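Local coordinates for alpha-n-acetylglucosaminidase family protein (Clostridium perfringens, PDB 4A42), which probably binds carbohydrate as a family 32 carbohydrate-binding module of a multimodular bacterial alpha-N-acetylglucosaminidase, a family 89 glycoside hydrolase, at residues I78-I92 with V105-N119. Numbering follows the deposited sequence.
Sequences IDIVSKGNSPLKYSI and VDENNNEENKAVYSN
Tyr90 and Tyr117 meet edge to face between two sheets: the Tyr90 ring turns its edge toward the face of Tyr117, offset, with the planes at 61° and the centroids 5.7 Å apart. Tyr90 stands with CG between its backbone N and carbonyl carbon (chi1 70°), which lays the ring alongside Glu107; CB of Glu107 covers one face, 3.8 Å from the ring centroid, while CG1 of Val105 comes up obliquely to CE2. At the ring's edge, the OH of Tyr90 donates to OD1 of Asn119 over 2.9 Å, in the amide plane and on a lone pair, so the phenol spans from one sheet to the other. This is the interior of the beta-sandwich of an F5/8 type C (discoidin-like) domain. Strand 78-82 runs antiparallel to 116-119 in one layer, strand 90-92 antiparallel to 105-107 in the other, and Phe134 of strand 126-134 also packs on Tyr90. Tyr117 reaches the loops at the end of the sandwich. CE1 of Tyr117 lies 3.5 Å from CB of Leu88, and CB of Ser82 sits at the ring edge. The OH of Tyr117 is held from three directions: it donates to Glu112 O, accepts from Lys114 N, and accepts from Leu88 N at 3.2 Å. Glu112 O takes a second bond from ND2 of Asn110, whose other N-H goes to Leu88 O at 2.8 Å; that amide thereby ties both loops together. Lys89 runs extended past the carbonyls of Asn108 and Asn110, then bends at its last torsion (chi4 -69°). That bend brings NZ of Lys89 to Asn110 O and into a 2.8 Å salt bridge with OE2 of Glu111, met from above the carboxylate plane.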
# COMPACT_ATOMS: atom_id res chain seq x y z
N ILE A 78 -3.75 -8.04 0.51
CA ILE A 78 -3.33 -6.79 -0.08
C ILE A 78 -2.57 -7.01 -1.39
O ILE A 78 -1.64 -7.82 -1.45
CB ILE A 78 -2.44 -5.98 0.90
CG1 ILE A 78 -3.20 -5.67 2.20
CG2 ILE A 78 -1.92 -4.70 0.22
CD1 ILE A 78 -2.34 -5.16 3.35
N ASP A 79 -2.97 -6.30 -2.45
CA ASP A 79 -2.22 -6.30 -3.71
C ASP A 79 -1.57 -4.94 -3.95
O ASP A 79 -2.20 -3.90 -3.78
CB ASP A 79 -3.13 -6.54 -4.91
CG ASP A 79 -3.70 -7.93 -4.95
OD1 ASP A 79 -3.19 -8.81 -4.24
OD2 ASP A 79 -4.67 -8.13 -5.72
N ILE A 80 -0.33 -4.96 -4.41
CA ILE A 80 0.35 -3.75 -4.87
C ILE A 80 0.66 -3.94 -6.34
O ILE A 80 1.41 -4.84 -6.72
CB ILE A 80 1.66 -3.49 -4.12
CG1 ILE A 80 1.42 -3.45 -2.61
CG2 ILE A 80 2.32 -2.18 -4.61
CD1 ILE A 80 2.68 -3.56 -1.80
N VAL A 81 0.08 -3.10 -7.18
CA VAL A 81 0.32 -3.17 -8.61
C VAL A 81 1.52 -2.28 -8.91
O VAL A 81 1.45 -1.06 -8.71
CB VAL A 81 -0.92 -2.72 -9.41
CG1 VAL A 81 -0.67 -2.83 -10.90
CG2 VAL A 81 -2.13 -3.56 -9.01
N SER A 82 2.62 -2.89 -9.34
CA SER A 82 3.89 -2.16 -9.49
C SER A 82 4.26 -1.99 -10.95
O SER A 82 4.52 -2.97 -11.64
CB SER A 82 5.02 -2.92 -8.77
OG SER A 82 6.22 -2.18 -8.82
N LYS A 83 4.30 -0.75 -11.40
CA LYS A 83 4.46 -0.45 -12.82
C LYS A 83 5.87 0.01 -13.22
O LYS A 83 6.18 0.09 -14.40
CB LYS A 83 3.38 0.56 -13.26
CG LYS A 83 1.98 -0.05 -13.33
CD LYS A 83 1.73 -0.75 -14.68
CE LYS A 83 0.43 -1.55 -14.68
NZ LYS A 83 0.10 -2.08 -16.05
N GLY A 84 6.71 0.31 -12.23
CA GLY A 84 8.10 0.66 -12.51
C GLY A 84 8.92 -0.52 -13.03
O GLY A 84 8.48 -1.66 -13.01
N ASN A 85 10.14 -0.24 -13.48
CA ASN A 85 10.97 -1.31 -14.06
C ASN A 85 11.62 -2.27 -13.07
O ASN A 85 11.75 -3.48 -13.35
CB ASN A 85 12.05 -0.71 -14.95
CG ASN A 85 11.52 -0.26 -16.28
OD1 ASN A 85 10.44 -0.68 -16.70
ND2 ASN A 85 12.29 0.57 -16.97
N SER A 86 12.02 -1.74 -11.93
CA SER A 86 12.83 -2.48 -10.98
C SER A 86 11.95 -3.32 -10.08
O SER A 86 10.82 -2.94 -9.79
CB SER A 86 13.66 -1.50 -10.13
OG SER A 86 14.67 -0.85 -10.89
N PRO A 87 12.46 -4.47 -9.61
CA PRO A 87 11.72 -5.23 -8.60
C PRO A 87 11.37 -4.33 -7.42
O PRO A 87 12.19 -3.55 -6.95
CB PRO A 87 12.72 -6.30 -8.17
CG PRO A 87 13.57 -6.49 -9.41
CD PRO A 87 13.73 -5.11 -9.96
N LEU A 88 10.14 -4.44 -6.95
CA LEU A 88 9.70 -3.59 -5.85
C LEU A 88 10.27 -4.06 -4.53
O LEU A 88 10.23 -5.25 -4.22
CB LEU A 88 8.17 -3.56 -5.79
CG LEU A 88 7.57 -2.49 -4.87
CD1 LEU A 88 7.84 -1.10 -5.44
CD2 LEU A 88 6.08 -2.73 -4.71
N LYS A 89 10.82 -3.13 -3.77
CA LYS A 89 11.26 -3.39 -2.41
C LYS A 89 10.32 -2.62 -1.50
O LYS A 89 10.16 -1.41 -1.66
CB LYS A 89 12.71 -2.95 -2.21
CG LYS A 89 13.70 -3.79 -3.02
CD LYS A 89 15.11 -3.21 -2.98
CE LYS A 89 16.04 -4.00 -3.87
NZ LYS A 89 16.28 -5.34 -3.30
N TYR A 90 9.69 -3.31 -0.56
CA TYR A 90 8.58 -2.72 0.19
C TYR A 90 8.34 -3.43 1.50
O TYR A 90 8.78 -4.58 1.70
CB TYR A 90 7.29 -2.74 -0.65
CG TYR A 90 6.70 -4.13 -0.84
CD1 TYR A 90 7.19 -4.99 -1.82
CD2 TYR A 90 5.68 -4.60 -0.01
CE1 TYR A 90 6.67 -6.27 -1.99
CE2 TYR A 90 5.14 -5.88 -0.18
CZ TYR A 90 5.65 -6.71 -1.17
OH TYR A 90 5.16 -7.99 -1.37
N SER A 91 7.63 -2.75 2.39
CA SER A 91 7.07 -3.35 3.59
C SER A 91 5.65 -2.84 3.79
O SER A 91 5.25 -1.81 3.24
CB SER A 91 7.93 -3.05 4.82
OG SER A 91 7.95 -1.65 5.12
N ILE A 92 4.88 -3.60 4.57
CA ILE A 92 3.52 -3.26 4.90
C ILE A 92 3.39 -3.31 6.42
O ILE A 92 3.79 -4.30 7.05
CB ILE A 92 2.54 -4.26 4.27
CG1 ILE A 92 2.79 -4.37 2.75
CG2 ILE A 92 1.10 -3.84 4.53
CD1 ILE A 92 1.79 -5.29 2.06
N VAL A 105 4.48 -7.52 6.50
CA VAL A 105 5.19 -8.00 5.32
C VAL A 105 6.48 -7.22 5.22
O VAL A 105 6.47 -6.00 5.29
CB VAL A 105 4.40 -7.79 4.01
CG1 VAL A 105 5.24 -8.22 2.81
CG2 VAL A 105 3.08 -8.55 4.04
N ASP A 106 7.61 -7.91 5.09
CA ASP A 106 8.88 -7.22 5.00
C ASP A 106 9.64 -7.72 3.79
O ASP A 106 10.35 -8.74 3.85
CB ASP A 106 9.71 -7.41 6.27
CG ASP A 106 10.96 -6.54 6.28
OD1 ASP A 106 11.28 -5.95 5.22
OD2 ASP A 106 11.63 -6.44 7.33
N GLU A 107 9.50 -6.98 2.69
CA GLU A 107 10.12 -7.34 1.42
C GLU A 107 11.11 -6.28 0.98
O GLU A 107 11.28 -6.02 -0.21
CB GLU A 107 9.06 -7.53 0.35
CG GLU A 107 8.27 -8.83 0.50
CD GLU A 107 9.13 -10.04 0.24
OE1 GLU A 107 10.25 -9.88 -0.29
OE2 GLU A 107 8.69 -11.16 0.58
N ASN A 108 11.78 -5.67 1.96
CA ASN A 108 12.73 -4.60 1.68
C ASN A 108 13.97 -5.05 0.89
O ASN A 108 14.68 -4.23 0.33
CB ASN A 108 13.10 -3.82 2.95
CG ASN A 108 14.22 -4.47 3.76
OD1 ASN A 108 15.27 -3.86 3.99
ND2 ASN A 108 14.01 -5.70 4.20
N ASN A 109 14.20 -6.36 0.84
CA ASN A 109 15.33 -6.88 0.09
C ASN A 109 14.90 -7.62 -1.17
O ASN A 109 15.70 -8.31 -1.81
CB ASN A 109 16.19 -7.79 0.98
CG ASN A 109 16.87 -7.03 2.10
OD1 ASN A 109 17.51 -6.00 1.87
ND2 ASN A 109 16.74 -7.53 3.33
N ASN A 110 13.63 -7.48 -1.53
CA ASN A 110 13.09 -8.25 -2.65
C ASN A 110 13.80 -8.02 -3.97
O ASN A 110 14.07 -6.88 -4.35
CB ASN A 110 11.60 -7.97 -2.84
CG ASN A 110 11.06 -8.66 -4.07
OD1 ASN A 110 11.04 -9.89 -4.12
ND2 ASN A 110 10.63 -7.88 -5.07
N GLU A 111 14.06 -9.11 -4.69
CA GLU A 111 14.60 -9.01 -6.04
C GLU A 111 13.68 -9.64 -7.07
O GLU A 111 13.99 -9.63 -8.25
CB GLU A 111 16.00 -9.62 -6.12
CG GLU A 111 17.03 -8.89 -5.29
CD GLU A 111 17.31 -7.48 -5.79
OE1 GLU A 111 16.85 -7.14 -6.90
OE2 GLU A 111 17.99 -6.72 -5.07
N GLU A 112 12.55 -10.20 -6.64
CA GLU A 112 11.62 -10.85 -7.57
C GLU A 112 10.85 -9.78 -8.34
O GLU A 112 10.31 -8.85 -7.74
CB GLU A 112 10.65 -11.79 -6.83
CG GLU A 112 9.80 -12.69 -7.76
CD GLU A 112 8.78 -13.52 -7.02
OE1 GLU A 112 8.46 -13.21 -5.86
OE2 GLU A 112 8.26 -14.50 -7.59
N ASN A 113 10.82 -9.92 -9.66
CA ASN A 113 10.14 -8.93 -10.50
C ASN A 113 8.76 -9.42 -10.88
O ASN A 113 8.61 -10.38 -11.66
CB ASN A 113 10.97 -8.61 -11.75
CG ASN A 113 10.66 -7.22 -12.30
OD1 ASN A 113 9.51 -6.76 -12.26
ND2 ASN A 113 11.68 -6.54 -12.81
N LYS A 114 7.75 -8.77 -10.30
CA LYS A 114 6.36 -9.16 -10.53
C LYS A 114 5.52 -7.95 -10.90
O LYS A 114 5.84 -6.81 -10.53
CB LYS A 114 5.75 -9.84 -9.30
CG LYS A 114 6.50 -11.09 -8.84
CD LYS A 114 5.63 -11.97 -7.96
CE LYS A 114 5.34 -11.34 -6.61
NZ LYS A 114 4.59 -12.29 -5.73
N ALA A 115 4.44 -8.19 -11.63
CA ALA A 115 3.53 -7.10 -11.98
C ALA A 115 2.68 -6.71 -10.77
O ALA A 115 2.43 -5.52 -10.53
CB ALA A 115 2.64 -7.52 -13.16
N VAL A 116 2.25 -7.71 -10.02
CA VAL A 116 1.43 -7.50 -8.83
C VAL A 116 2.07 -8.22 -7.66
O VAL A 116 2.35 -9.42 -7.73
CB VAL A 116 0.01 -8.03 -9.04
CG1 VAL A 116 -0.85 -7.79 -7.80
CG2 VAL A 116 -0.61 -7.36 -10.25
N TYR A 117 2.30 -7.48 -6.58
CA TYR A 117 2.79 -8.08 -5.34
C TYR A 117 1.62 -8.32 -4.39
O TYR A 117 1.11 -7.39 -3.75
CB TYR A 117 3.90 -7.21 -4.71
CG TYR A 117 5.12 -7.12 -5.58
CD1 TYR A 117 5.22 -6.16 -6.58
CD2 TYR A 117 6.18 -8.03 -5.44
CE1 TYR A 117 6.33 -6.09 -7.40
CE2 TYR A 117 7.29 -7.96 -6.25
CZ TYR A 117 7.37 -7.00 -7.23
OH TYR A 117 8.47 -6.93 -8.05
N SER A 118 1.18 -9.57 -4.34
CA SER A 118 0.06 -9.95 -3.48
C SER A 118 0.56 -10.50 -2.15
O SER A 118 1.61 -11.17 -2.10
CB SER A 118 -0.78 -11.03 -4.17
OG SER A 118 -1.21 -10.63 -5.46
N ASN A 119 -0.17 -10.22 -1.09
CA ASN A 119 0.11 -10.81 0.23
C ASN A 119 -1.17 -11.16 0.96
O ASN A 119 -2.03 -10.30 1.15
CB ASN A 119 0.93 -9.86 1.10
CG ASN A 119 2.36 -9.72 0.64
OD1 ASN A 119 2.71 -8.76 -0.04
ND2 ASN A 119 3.20 -10.67 1.00
O HOH W 1 0.85 -6.78 -0.99
O HOH W 2 8.28 -3.75 -9.46